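Local coordinates for malonyl CoA-acyl carrier protein transacylase (Burkholderia pseudomallei 1710b, PDB 3EZO) that probably transfers the malonyl group of malonyl-CoA to holo-acyl carrier protein, giving malonyl-acyl carrier protein and free CoA, at residues 219-222 / 223-227; 50-53 / 54-58; 267-270 / 271-274; 186-189 / 190-194. All blocks are in the same frame, centred on the assembly; numbering follows the deposited sequence.

All four contacts illustrate one principle, the way a helix is brought to an end, and each is made by a single continuous run of chain. In contacts 2, 3 and 4 (50-58, 267-274 and 186-194) the helix gives way at a glycine of positive phi, whereas contact 1 (219-227) runs out through Gly224 with ordinary negative phi. None touches another. Contacts 1 and 2 have centres about 29 Å apart; contacts 1 and 4, about 42 Å apart between centres, lie on opposite sides of the chain's centre, as do contacts 2 and 3, about 36 Å apart between centres. All four lie away from Ser98 and His207, the predicted active-site residues.

Contact 1: residues 219-222 / 223-227; sequences REYL and AGVDV
The Tyr221 ring meets Val225 obliquely, with CE2 of Tyr221 3.6 Å from CG2 of Val225; beyond the two segments, the same ring stacks with Phe122 and touches Pro118 and Leu119 of helix 113-128. With CG of Tyr221 anti to the backbone N (chi1 -171°), the ring swings out from the helix, and its CD2-CE2 side comes up to the residue four places on. The methyl CG2 of Val225 also faces CD2 of Leu222, more loosely, at 4.3 Å. Helix 212-223 gives way to a loop here. Ala223 N still bonds Arg219 O at 3.1 Å, with a weak second bond to Glu220 O, but the next two amides reach back only three residues: Gly224 N to Tyr221 O at 3.1 Å and Val225 N to Leu222 O at 3.0 Å. The latter is nearly straight at hydrogen (167°), although its donor stands well above the carbonyl plane. Leu222 O and Val225 O both also accept a bond from Lys250 NZ of helix 246-256. The chemistry thus divides the work: tightened backbone bonds turn the chain, apolar contact settles Val225 against the last helical turn, and one lysine ammonium satisfies carbonyls on both sides of the turn.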
ATOM      1  N   ARG A 219      -7.818 -16.096   1.324  1.00 12.45           N
ATOM      2  CA  ARG A 219      -8.175 -17.023   0.251  1.00 12.68           C
ATOM      3  C   ARG A 219      -9.637 -17.436   0.351  1.00 13.30           C
ATOM      4  O   ARG A 219     -10.363 -17.439  -0.649  1.00 12.96           O
ATOM      5  CB  ARG A 219      -7.262 -18.259   0.236  1.00 11.80           C
ATOM      6  CG  ARG A 219      -7.502 -19.100  -0.969  1.00 12.04           C
ATOM      7  CD  ARG A 219      -6.739 -20.434  -0.923  1.00 14.73           C
ATOM      8  NE  ARG A 219      -5.273 -20.239  -0.947  1.00 14.64           N
ATOM      9  CZ  ARG A 219      -4.440 -20.341   0.088  1.00 15.99           C
ATOM     10  NH1 ARG A 219      -4.864 -20.563   1.327  1.00 18.03           N
ATOM     11  NH2 ARG A 219      -3.151 -20.174  -0.114  1.00 17.07           N
ATOM     12  N   GLU A 220     -10.076 -17.773   1.563  1.00 14.38           N
ATOM     13  CA  GLU A 220     -11.478 -18.115   1.788  1.00 15.96           C
ATOM     14  C   GLU A 220     -12.384 -16.935   1.469  1.00 14.57           C
ATOM     15  O   GLU A 220     -13.394 -17.079   0.774  1.00 14.71           O
ATOM     16  CB  GLU A 220     -11.723 -18.531   3.244  1.00 16.93           C
ATOM     17  CG  GLU A 220     -11.023 -19.787   3.619  1.00 23.11           C
ATOM     18  CD  GLU A 220     -11.138 -20.122   5.118  1.00 30.52           C
ATOM     19  OE1 GLU A 220     -11.556 -19.248   5.942  1.00 29.13           O
ATOM     20  OE2 GLU A 220     -10.786 -21.294   5.443  1.00 36.38           O
ATOM     21  N   TYR A 221     -12.015 -15.757   1.954  1.00 13.85           N
ATOM     22  CA  TYR A 221     -12.827 -14.548   1.687  1.00 13.63           C
ATOM     23  C   TYR A 221     -12.890 -14.219   0.191  1.00 12.86           C
ATOM     24  O   TYR A 221     -13.956 -13.997  -0.362  1.00 12.84           O
ATOM     25  CB  TYR A 221     -12.307 -13.336   2.485  1.00 13.43           C
ATOM     26  CG  TYR A 221     -13.236 -12.138   2.410  1.00 15.78           C
ATOM     27  CD1 TYR A 221     -14.084 -11.805   3.474  1.00 15.22           C
ATOM     28  CD2 TYR A 221     -13.267 -11.340   1.276  1.00 15.49           C
ATOM     29  CE1 TYR A 221     -14.969 -10.688   3.365  1.00 17.52           C
ATOM     30  CE2 TYR A 221     -14.116 -10.236   1.172  1.00 17.09           C
ATOM     31  CZ  TYR A 221     -14.956  -9.916   2.214  1.00 16.67           C
ATOM     32  OH  TYR A 221     -15.774  -8.801   2.057  1.00 19.53           O
ATOM     33  N   LEU A 222     -11.757 -14.204  -0.484  1.00 13.11           N
ATOM     34  CA  LEU A 222     -11.734 -13.870  -1.919  1.00 12.72           C
ATOM     35  C   LEU A 222     -12.475 -14.867  -2.780  1.00 13.51           C
ATOM     36  O   LEU A 222     -12.881 -14.516  -3.865  1.00 13.99           O
ATOM     37  CB  LEU A 222     -10.291 -13.691  -2.418  1.00 11.91           C
ATOM     38  CG  LEU A 222      -9.665 -12.379  -1.931  1.00 10.50           C
ATOM     39  CD1 LEU A 222      -8.171 -12.409  -1.938  1.00 10.66           C
ATOM     40  CD2 LEU A 222     -10.212 -11.194  -2.763  1.00  9.23           C
ATOM     41  N   ALA A 223     -12.668 -16.101  -2.299  1.00 14.93           N
ATOM     42  CA  ALA A 223     -13.471 -17.091  -3.021  1.00 16.07           C
ATOM     43  C   ALA A 223     -14.872 -16.569  -3.376  1.00 17.17           C
ATOM     44  O   ALA A 223     -15.450 -16.944  -4.410  1.00 18.60           O
ATOM     45  CB  ALA A 223     -13.577 -18.403  -2.204  1.00 16.58           C
ATOM     46  N   GLY A 224     -15.430 -15.726  -2.512  1.00 17.13           N
ATOM     47  CA  GLY A 224     -16.734 -15.159  -2.752  1.00 17.23           C
ATOM     48  C   GLY A 224     -16.739 -13.785  -3.386  1.00 18.47           C
ATOM     49  O   GLY A 224     -17.803 -13.197  -3.492  1.00 19.52           O
ATOM     50  N   VAL A 225     -15.582 -13.259  -3.835  1.00 18.19           N
ATOM     51  CA  VAL A 225     -15.538 -11.904  -4.391  1.00 17.29           C
ATOM     52  C   VAL A 225     -15.470 -12.001  -5.909  1.00 18.33           C
ATOM     53  O   VAL A 225     -14.683 -12.802  -6.455  1.00 18.60           O
ATOM     54  CB  VAL A 225     -14.352 -11.113  -3.843  1.00 17.01           C
ATOM     55  CG1 VAL A 225     -14.242  -9.755  -4.487  1.00 14.70           C
ATOM     56  CG2 VAL A 225     -14.439 -11.025  -2.287  1.00 15.21           C
ATOM     57  N   ASP A 226     -16.317 -11.228  -6.588  1.00 18.02           N
ATOM     58  CA  ASP A 226     -16.321 -11.191  -8.051  1.00 19.14           C
ATOM     59  C   ASP A 226     -15.180 -10.340  -8.557  1.00 18.25           C
ATOM     60  O   ASP A 226     -15.254  -9.121  -8.516  1.00 20.34           O
ATOM     61  CB  ASP A 226     -17.626 -10.570  -8.586  1.00 20.81           C
ATOM     62  CG  ASP A 226     -17.739 -10.688 -10.112  1.00 23.67           C
ATOM     63  OD1 ASP A 226     -17.251 -11.701 -10.665  1.00 30.48           O
ATOM     64  OD2 ASP A 226     -18.309  -9.795 -10.747  1.00 26.81           O
ATOM     65  N   VAL A 227     -14.112 -10.959  -9.000  1.00 16.06           N
ATOM     66  CA  VAL A 227     -13.007 -10.211  -9.524  1.00 15.91           C
ATOM     67  C   VAL A 227     -13.097 -10.370 -11.030  1.00 15.50           C
ATOM     68  O   VAL A 227     -13.320 -11.471 -11.504  1.00 15.96           O
ATOM     69  CB  VAL A 227     -11.644 -10.724  -8.981  1.00 16.17           C
ATOM     70  CG1 VAL A 227     -10.479 -10.045  -9.723  1.00 14.58           C
ATOM     71  CG2 VAL A 227     -11.568 -10.546  -7.427  1.00 13.67           C
TER

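Contact 2: residues 50-53 / 54-58; sequences IGKL and IADGP
Ile54 packs back on Ile50, one helical turn earlier, its CD1 resting 3.7 Å from CG2 of Ile50 while its amide bonds Ile50 O at 2.9 Å. The two side chains are set at a slant to one another. CG1 of Ile54 lies beside its own backbone N (chi1 -62°), which brings the branch up to the oxygen end of the Ile50 carbonyl, with CG1 of Ile54 3.2 Å from O of Ile50. Beyond the pair, Leu39 and Ala42 of helix 33-46 and Val71 of helix 65-85 extend the apolar surroundings.

Ala55 follows, its N bonded to Gly51 O at 2.9 Å and its methyl beside the same oxygen. At Asp56 the backbone bond is shorter, 2.7 Å from Asp56 N to Lys52 O. The carboxylate runs alongside the Lys52 chain, both pointing the same way, and OD2 of Asp56 comes within 3.4 Å of CD of Lys52. Bends at chi2 and chi4 of the lysine leave its NZ 5.0 Å from OD2 of Asp56, so the opposite charges are near without pairing and any attraction is probably modest.

Gly57 gives the last of these bonds, its N 2.8 Å from Leu53 O and above that carbonyl's plane, bent at hydrogen (132°). Its phi is positive, 65°, and a cis peptide leads to Pro58, which occupies the N-cap position of helix 59-62. The arrangement is that of a short helix ended by a glycine of positive phi, joined through a cis-proline directly to the next helix.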
ATOM      1  N   ILE A  50     -17.469   7.676   7.542  1.00 14.74           N
ATOM      2  CA  ILE A  50     -16.045   7.679   7.145  1.00 13.80           C
ATOM      3  C   ILE A  50     -15.533   9.075   6.887  1.00 13.82           C
ATOM      4  O   ILE A  50     -14.382   9.449   7.249  1.00 12.86           O
ATOM      5  CB  ILE A  50     -15.801   6.776   5.914  1.00 14.39           C
ATOM      6  CG1 ILE A  50     -16.180   5.319   6.258  1.00 14.38           C
ATOM      7  CG2 ILE A  50     -14.327   6.873   5.491  1.00 12.35           C
ATOM      8  CD1 ILE A  50     -15.290   4.752   7.414  1.00 15.46           C
ATOM      9  N   GLY A  51     -16.376   9.893   6.263  1.00 13.83           N
ATOM     10  CA  GLY A  51     -16.063  11.319   6.177  1.00 13.98           C
ATOM     11  C   GLY A  51     -15.673  11.989   7.494  1.00 13.69           C
ATOM     12  O   GLY A  51     -14.672  12.718   7.558  1.00 13.18           O
ATOM     13  N   LYS A  52     -16.484  11.809   8.526  1.00 15.05           N
ATOM     14  CA  LYS A  52     -16.191  12.445   9.809  1.00 16.73           C
ATOM     15  C   LYS A  52     -15.019  11.743  10.523  1.00 16.13           C
ATOM     16  O   LYS A  52     -14.175  12.423  11.117  1.00 15.88           O
ATOM     17  CB  LYS A  52     -17.405  12.515  10.723  1.00 18.37           C
ATOM     18  CG  LYS A  52     -18.529  13.455  10.262  1.00 23.11           C
ATOM     19  CD  LYS A  52     -18.215  14.935  10.574  1.00 30.00           C
ATOM     20  CE  LYS A  52     -19.262  15.918   9.949  1.00 31.12           C
ATOM     21  NZ  LYS A  52     -20.328  16.277  10.913  1.00 34.81           N
ATOM     22  N   LEU A  53     -14.919  10.416  10.389  1.00 15.18           N
ATOM     23  CA  LEU A  53     -13.750   9.687  10.926  1.00 14.91           C
ATOM     24  C   LEU A  53     -12.465  10.294  10.400  1.00 14.70           C
ATOM     25  O   LEU A  53     -11.550  10.613  11.161  1.00 14.89           O
ATOM     26  CB  LEU A  53     -13.827   8.167  10.619  1.00 14.47           C
ATOM     27  CG  LEU A  53     -12.574   7.331  10.939  1.00 14.63           C
ATOM     28  CD1 LEU A  53     -12.236   7.380  12.452  1.00 13.57           C
ATOM     29  CD2 LEU A  53     -12.701   5.873  10.424  1.00 12.80           C
ATOM     30  N   ILE A  54     -12.407  10.507   9.086  1.00 14.80           N
ATOM     31  CA  ILE A  54     -11.236  11.119   8.462  1.00 13.51           C
ATOM     32  C   ILE A  54     -11.069  12.578   8.859  1.00 14.32           C
ATOM     33  O   ILE A  54      -9.963  13.031   9.159  1.00 15.14           O
ATOM     34  CB  ILE A  54     -11.280  10.960   6.904  1.00 14.07           C
ATOM     35  CG1 ILE A  54     -11.244   9.449   6.532  1.00 13.68           C
ATOM     36  CG2 ILE A  54     -10.164  11.821   6.235  1.00  8.99           C
ATOM     37  CD1 ILE A  54     -11.439   9.107   4.997  1.00 14.90           C
ATOM     38  N   ALA A  55     -12.154  13.340   8.845  1.00 15.43           N
ATOM     39  CA  ALA A  55     -12.058  14.790   9.052  1.00 15.06           C
ATOM     40  C   ALA A  55     -11.722  15.117  10.494  1.00 15.72           C
ATOM     41  O   ALA A  55     -10.971  16.046  10.750  1.00 15.65           O
ATOM     42  CB  ALA A  55     -13.379  15.496   8.656  1.00 14.98           C
ATOM     43  N   ASP A  56     -12.293  14.358  11.430  1.00 16.74           N
ATOM     44  CA  ASP A  56     -12.219  14.701  12.852  1.00 17.36           C
ATOM     45  C   ASP A  56     -11.457  13.677  13.687  1.00 18.50           C
ATOM     46  O   ASP A  56     -11.047  13.983  14.806  1.00 18.96           O
ATOM     47  CB  ASP A  56     -13.619  14.866  13.413  1.00 17.72           C
ATOM     48  CG  ASP A  56     -14.404  15.969  12.724  1.00 19.06           C
ATOM     49  OD1 ASP A  56     -13.800  16.949  12.224  1.00 22.46           O
ATOM     50  OD2 ASP A  56     -15.635  15.834  12.673  1.00 25.02           O
ATOM     51  N   GLY A  57     -11.235  12.484  13.155  1.00 18.68           N
ATOM     52  CA  GLY A  57     -10.541  11.446  13.939  1.00 19.17           C
ATOM     53  C   GLY A  57     -11.373  11.018  15.148  1.00 19.06           C
ATOM     54  O   GLY A  57     -12.560  10.725  15.021  1.00 18.82           O
ATOM     55  N   PRO A  58     -10.762  11.009  16.344  1.00 19.47           N
ATOM     56  CA  PRO A  58      -9.376  11.331  16.674  1.00 19.73           C
ATOM     57  C   PRO A  58      -8.390  10.428  15.969  1.00 19.60           C
ATOM     58  O   PRO A  58      -8.772   9.399  15.418  1.00 19.81           O
ATOM     59  CB  PRO A  58      -9.315  11.094  18.198  1.00 19.70           C
ATOM     60  CG  PRO A  58     -10.659  11.230  18.642  1.00 20.62           C
ATOM     61  CD  PRO A  58     -11.557  10.745  17.557  1.00 20.21           C
TER

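Contact 3: residues 267-270 / 271-274; sequences VQHI and AREG
The torsions of Arg272 bring it back to His269: its chain sets off beside its own N and folds at chi3 (-58°), while CG of His269 lies opposite the backbone N (chi1 175°). The guanidinium then lies with one face over Gln268 O and His269 CA, NH2 of Arg272 being 3.6 Å from CA of His269. Ring and guanidinium planes stand almost perpendicular, 82° apart. Glu273, bent at chi2, instead runs alongside His269, yet OE2 of Glu273 and NE2 of His269 remain 3.9 Å apart.

Water completes the links. One molecule gives hydrogen bonds to His269 O and Glu273 OE2, the latter at 2.6 Å, and sits over the centre of one face of the imidazole. Another donates to Gln268 OE1 and accepts from Arg272 NH1, joining two side chains one turn apart. In the last turn Glu273 N bonds Ile270 O at 3.1 Å and, weakly, His269 O. Gly274, with positive phi, closes the helix as a Schellman motif, its N bonding Ala271 O at 3.0 Å.

This is the end of helix 263-272, whose inner side rests through His269 and Ile270 on Ile93 of strand 93-96 and through Val267 and Gln268 on Ile294 of helix 286-294.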
ATOM      1  N   VAL A 267       7.877  -0.136  -9.638  1.00 11.79           N
ATOM      2  CA  VAL A 267       8.215   1.162 -10.247  1.00 12.08           C
ATOM      3  C   VAL A 267       9.151   0.996 -11.459  1.00 12.38           C
ATOM      4  O   VAL A 267       8.925   1.600 -12.498  1.00 10.35           O
ATOM      5  CB  VAL A 267       8.832   2.136  -9.210  1.00 12.46           C
ATOM      6  CG1 VAL A 267       9.324   3.397  -9.887  1.00 13.14           C
ATOM      7  CG2 VAL A 267       7.790   2.500  -8.077  1.00 10.97           C
ATOM      8  N   GLN A 268      10.175   0.146 -11.326  1.00 12.60           N
ATOM      9  CA  GLN A 268      11.067  -0.128 -12.435  1.00 13.30           C
ATOM     10  C   GLN A 268      10.353  -0.801 -13.586  1.00 13.81           C
ATOM     11  O   GLN A 268      10.654  -0.522 -14.737  1.00 14.64           O
ATOM     12  CB  GLN A 268      12.234  -0.988 -11.958  1.00 13.22           C
ATOM     13  CG  GLN A 268      13.094  -0.243 -10.946  1.00 14.60           C
ATOM     14  CD  GLN A 268      14.161  -1.096 -10.340  1.00 16.68           C
ATOM     15  OE1 GLN A 268      14.012  -2.321 -10.203  1.00 14.23           O
ATOM     16  NE2 GLN A 268      15.272  -0.448  -9.965  1.00 14.17           N
ATOM     17  N   HIS A 269       9.387  -1.670 -13.269  1.00 14.04           N
ATOM     18  CA  HIS A 269       8.583  -2.348 -14.286  1.00 13.77           C
ATOM     19  C   HIS A 269       7.824  -1.292 -15.075  1.00 14.58           C
ATOM     20  O   HIS A 269       7.784  -1.339 -16.317  1.00 14.65           O
ATOM     21  CB  HIS A 269       7.621  -3.365 -13.667  1.00 14.00           C
ATOM     22  CG  HIS A 269       6.707  -3.989 -14.655  1.00 14.95           C
ATOM     23  ND1 HIS A 269       6.902  -5.261 -15.141  1.00 18.56           N
ATOM     24  CD2 HIS A 269       5.612  -3.502 -15.292  1.00 17.81           C
ATOM     25  CE1 HIS A 269       5.943  -5.547 -16.004  1.00 20.09           C
ATOM     26  NE2 HIS A 269       5.161  -4.486 -16.130  1.00 18.98           N
ATOM     27  N   ILE A 270       7.248  -0.334 -14.348  1.00 14.01           N
ATOM     28  CA  ILE A 270       6.459   0.750 -14.959  1.00 13.82           C
ATOM     29  C   ILE A 270       7.334   1.569 -15.914  1.00 13.33           C
ATOM     30  O   ILE A 270       6.939   1.820 -17.043  1.00 13.42           O
ATOM     31  CB  ILE A 270       5.792   1.647 -13.858  1.00 13.48           C
ATOM     32  CG1 ILE A 270       4.632   0.845 -13.203  1.00 12.76           C
ATOM     33  CG2 ILE A 270       5.353   2.978 -14.465  1.00 12.34           C
ATOM     34  CD1 ILE A 270       4.145   1.398 -11.898  1.00 13.46           C
ATOM     35  N   ALA A 271       8.519   1.954 -15.446  1.00 13.48           N
ATOM     36  CA  ALA A 271       9.498   2.667 -16.252  1.00 14.70           C
ATOM     37  C   ALA A 271       9.895   1.903 -17.512  1.00 16.20           C
ATOM     38  O   ALA A 271      10.044   2.518 -18.568  1.00 15.62           O
ATOM     39  CB  ALA A 271      10.728   2.960 -15.450  1.00 14.03           C
ATOM     40  N   ARG A 272      10.089   0.580 -17.412  1.00 17.73           N
ATOM     41  CA  ARG A 272      10.485  -0.230 -18.598  1.00 18.69           C
ATOM     42  C   ARG A 272       9.354  -0.325 -19.610  1.00 19.58           C
ATOM     43  O   ARG A 272       9.592  -0.675 -20.751  1.00 18.39           O
ATOM     44  CB  ARG A 272      10.955  -1.663 -18.225  1.00 18.80           C
ATOM     45  CG  ARG A 272      12.294  -1.683 -17.548  1.00 20.02           C
ATOM     46  CD  ARG A 272      12.929  -3.081 -17.542  1.00 21.86           C
ATOM     47  NE  ARG A 272      11.995  -3.958 -16.879  1.00 20.86           N
ATOM     48  CZ  ARG A 272      11.931  -4.119 -15.563  1.00 19.13           C
ATOM     49  NH1 ARG A 272      12.796  -3.507 -14.766  1.00 20.50           N
ATOM     50  NH2 ARG A 272      11.007  -4.918 -15.051  1.00 17.01           N
ATOM     51  N   GLU A 273       8.127  -0.006 -19.218  1.00 20.54           N
ATOM     52  CA  GLU A 273       7.046   0.062 -20.195  1.00 22.30           C
ATOM     53  C   GLU A 273       7.041   1.391 -20.953  1.00 23.23           C
ATOM     54  O   GLU A 273       6.143   1.646 -21.752  1.00 24.19           O
ATOM     55  CB  GLU A 273       5.679  -0.146 -19.527  1.00 22.53           C
ATOM     56  CG  GLU A 273       5.468  -1.550 -18.948  1.00 25.50           C
ATOM     57  CD  GLU A 273       5.439  -2.610 -20.015  1.00 28.79           C
ATOM     58  OE1 GLU A 273       4.816  -2.337 -21.065  1.00 31.69           O
ATOM     59  OE2 GLU A 273       6.021  -3.707 -19.807  1.00 28.80           O
ATOM     60  N   GLY A 274       8.015   2.244 -20.708  1.00 23.58           N
ATOM     61  CA  GLY A 274       8.086   3.527 -21.427  1.00 24.37           C
ATOM     62  C   GLY A 274       7.222   4.622 -20.784  1.00 25.13           C
ATOM     63  O   GLY A 274       6.984   5.657 -21.399  1.00 24.80           O
TER
HETATM   64  O   HOH W   1      13.939  -4.269 -11.912  1.00 20.84           O
HETATM   65  O   HOH W   2       7.909  -3.628 -17.955  1.00 21.60           O

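Contact 4: residues 186-189 / 190-194; sequences CEIA and KEKGA
Glu187 and Glu191 lie side by side and point the same way, their carboxylate planes turned 52° apart. OE2 of Glu187 is 3.8 Å from OE2 of Glu191, a proximity of like charges that would be expected to cost some energy, though their exposure to solvent should soften it. Glu191 crosses Ile188 at a slant: its first torsion (-63°) carries the chain back along the helix, bringing OE1 of Glu191 to 3.5 Å from CA of Ile188.

Lys192 in turn runs parallel to Ile188, with its NZ 3.9 Å from CG2 of Ile188. The ammonium forms a salt bridge with Glu155, so the isoleucine methyl flanks a charge already paired. Lys190 extends from the helix in another direction, its aliphatic stem passing Cys186 O and its NZ hydrogen-bonding Ala197 O.

The last regular helical bond of the backbone runs from Lys192 N to Ile188 O at 2.9 Å. A Schellman motif then ends the helix, made by Gly193 N bonding Lys190 O at 2.9 Å and Ala194 N reaching Ala189 O at 3.0 Å. Gly193, with positive phi, turns the chain so that the methyl of Ala194 meets that of Ala189, CB to CB 4.1 Å.

Helix 179-191 packs by Cys186 and Ala189 on strands 136-142 and 196-199 of the antiparallel sheet, while Ile188 and Lys192 lie against helix 146-156.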
ATOM      1  N   CYS A 186      18.178  -5.252  13.860  1.00 16.10           N
ATOM      2  CA  CYS A 186      18.567  -3.827  14.048  1.00 17.39           C
ATOM      3  C   CYS A 186      20.016  -3.666  14.557  1.00 17.88           C
ATOM      4  O   CYS A 186      20.808  -2.858  14.056  1.00 17.66           O
ATOM      5  CB  CYS A 186      17.573  -3.099  14.956  1.00 16.88           C
ATOM      6  SG  CYS A 186      15.968  -2.925  14.182  1.00 17.85           S
ATOM      7  N   GLU A 187      20.368  -4.474  15.534  1.00 19.05           N
ATOM      8  CA  GLU A 187      21.714  -4.453  16.115  1.00 20.37           C
ATOM      9  C   GLU A 187      22.771  -4.792  15.063  1.00 19.43           C
ATOM     10  O   GLU A 187      23.731  -4.040  14.855  1.00 20.05           O
ATOM     11  CB  GLU A 187      21.700  -5.477  17.230  1.00 21.22           C
ATOM     12  CG  GLU A 187      22.843  -5.522  18.132  1.00 26.99           C
ATOM     13  CD  GLU A 187      22.718  -6.761  19.006  1.00 33.87           C
ATOM     14  OE1 GLU A 187      21.697  -6.841  19.755  1.00 38.08           O
ATOM     15  OE2 GLU A 187      23.589  -7.665  18.874  1.00 36.08           O
ATOM     16  N   ILE A 188      22.562  -5.889  14.339  1.00 18.97           N
ATOM     17  CA  ILE A 188      23.470  -6.266  13.234  1.00 18.48           C
ATOM     18  C   ILE A 188      23.544  -5.147  12.170  1.00 18.64           C
ATOM     19  O   ILE A 188      24.650  -4.774  11.712  1.00 17.14           O
ATOM     20  CB  ILE A 188      23.068  -7.622  12.588  1.00 18.54           C
ATOM     21  CG1 ILE A 188      23.160  -8.753  13.613  1.00 18.33           C
ATOM     22  CG2 ILE A 188      23.957  -7.951  11.397  1.00 16.29           C
ATOM     23  CD1 ILE A 188      22.798 -10.100  13.075  1.00 18.90           C
ATOM     24  N   ALA A 189      22.379  -4.592  11.819  1.00 19.06           N
ATOM     25  CA  ALA A 189      22.299  -3.579  10.766  1.00 19.84           C
ATOM     26  C   ALA A 189      23.166  -2.380  11.122  1.00 21.24           C
ATOM     27  O   ALA A 189      23.933  -1.878  10.282  1.00 21.04           O
ATOM     28  CB  ALA A 189      20.893  -3.151  10.538  1.00 18.53           C
ATOM     29  N   LYS A 190      23.022  -1.920  12.358  1.00 23.20           N
ATOM     30  CA  LYS A 190      23.864  -0.828  12.894  1.00 25.08           C
ATOM     31  C   LYS A 190      25.345  -1.172  12.815  1.00 25.88           C
ATOM     32  O   LYS A 190      26.136  -0.358  12.339  1.00 26.13           O
ATOM     33  CB  LYS A 190      23.471  -0.455  14.324  1.00 24.83           C
ATOM     34  CG  LYS A 190      22.167   0.295  14.426  1.00 27.16           C
ATOM     35  CD  LYS A 190      21.539   0.197  15.815  1.00 31.35           C
ATOM     36  CE  LYS A 190      20.236   1.054  15.930  1.00 35.28           C
ATOM     37  NZ  LYS A 190      19.220   0.635  16.980  1.00 36.53           N
ATOM     38  N   GLU A 191      25.712  -2.383  13.217  1.00 27.40           N
ATOM     39  CA  GLU A 191      27.118  -2.807  13.141  1.00 29.09           C
ATOM     40  C   GLU A 191      27.642  -2.721  11.725  1.00 28.54           C
ATOM     41  O   GLU A 191      28.806  -2.383  11.525  1.00 29.75           O
ATOM     42  CB  GLU A 191      27.317  -4.262  13.622  1.00 29.90           C
ATOM     43  CG  GLU A 191      26.985  -4.540  15.089  1.00 33.61           C
ATOM     44  CD  GLU A 191      26.640  -6.037  15.365  1.00 38.78           C
ATOM     45  OE1 GLU A 191      26.740  -6.892  14.441  1.00 41.70           O
ATOM     46  OE2 GLU A 191      26.274  -6.368  16.512  1.00 42.87           O
ATOM     47  N   LYS A 192      26.794  -3.052  10.749  1.00 27.90           N
ATOM     48  CA  LYS A 192      27.169  -3.070   9.317  1.00 27.35           C
ATOM     49  C   LYS A 192      27.120  -1.671   8.683  1.00 26.75           C
ATOM     50  O   LYS A 192      27.395  -1.502   7.493  1.00 26.07           O
ATOM     51  CB  LYS A 192      26.257  -4.025   8.532  1.00 27.63           C
ATOM     52  CG  LYS A 192      26.574  -5.514   8.734  1.00 29.13           C
ATOM     53  CD  LYS A 192      25.782  -6.404   7.785  1.00 32.14           C
ATOM     54  CE  LYS A 192      26.473  -7.757   7.569  1.00 34.44           C
ATOM     55  NZ  LYS A 192      26.851  -8.416   8.869  1.00 35.95           N
ATOM     56  N   GLY A 193      26.739  -0.675   9.474  1.00 26.08           N
ATOM     57  CA  GLY A 193      26.847   0.721   9.061  1.00 25.43           C
ATOM     58  C   GLY A 193      25.544   1.391   8.674  1.00 24.88           C
ATOM     59  O   GLY A 193      25.574   2.452   8.040  1.00 24.47           O
ATOM     60  N   ALA A 194      24.404   0.806   9.056  1.00 23.41           N
ATOM     61  CA  ALA A 194      23.104   1.392   8.708  1.00 23.23           C
ATOM     62  C   ALA A 194      23.010   2.803   9.272  1.00 23.48           C
ATOM     63  O   ALA A 194      23.403   3.033  10.416  1.00 23.67           O
ATOM     64  CB  ALA A 194      21.942   0.550   9.231  1.00 22.09           C
TER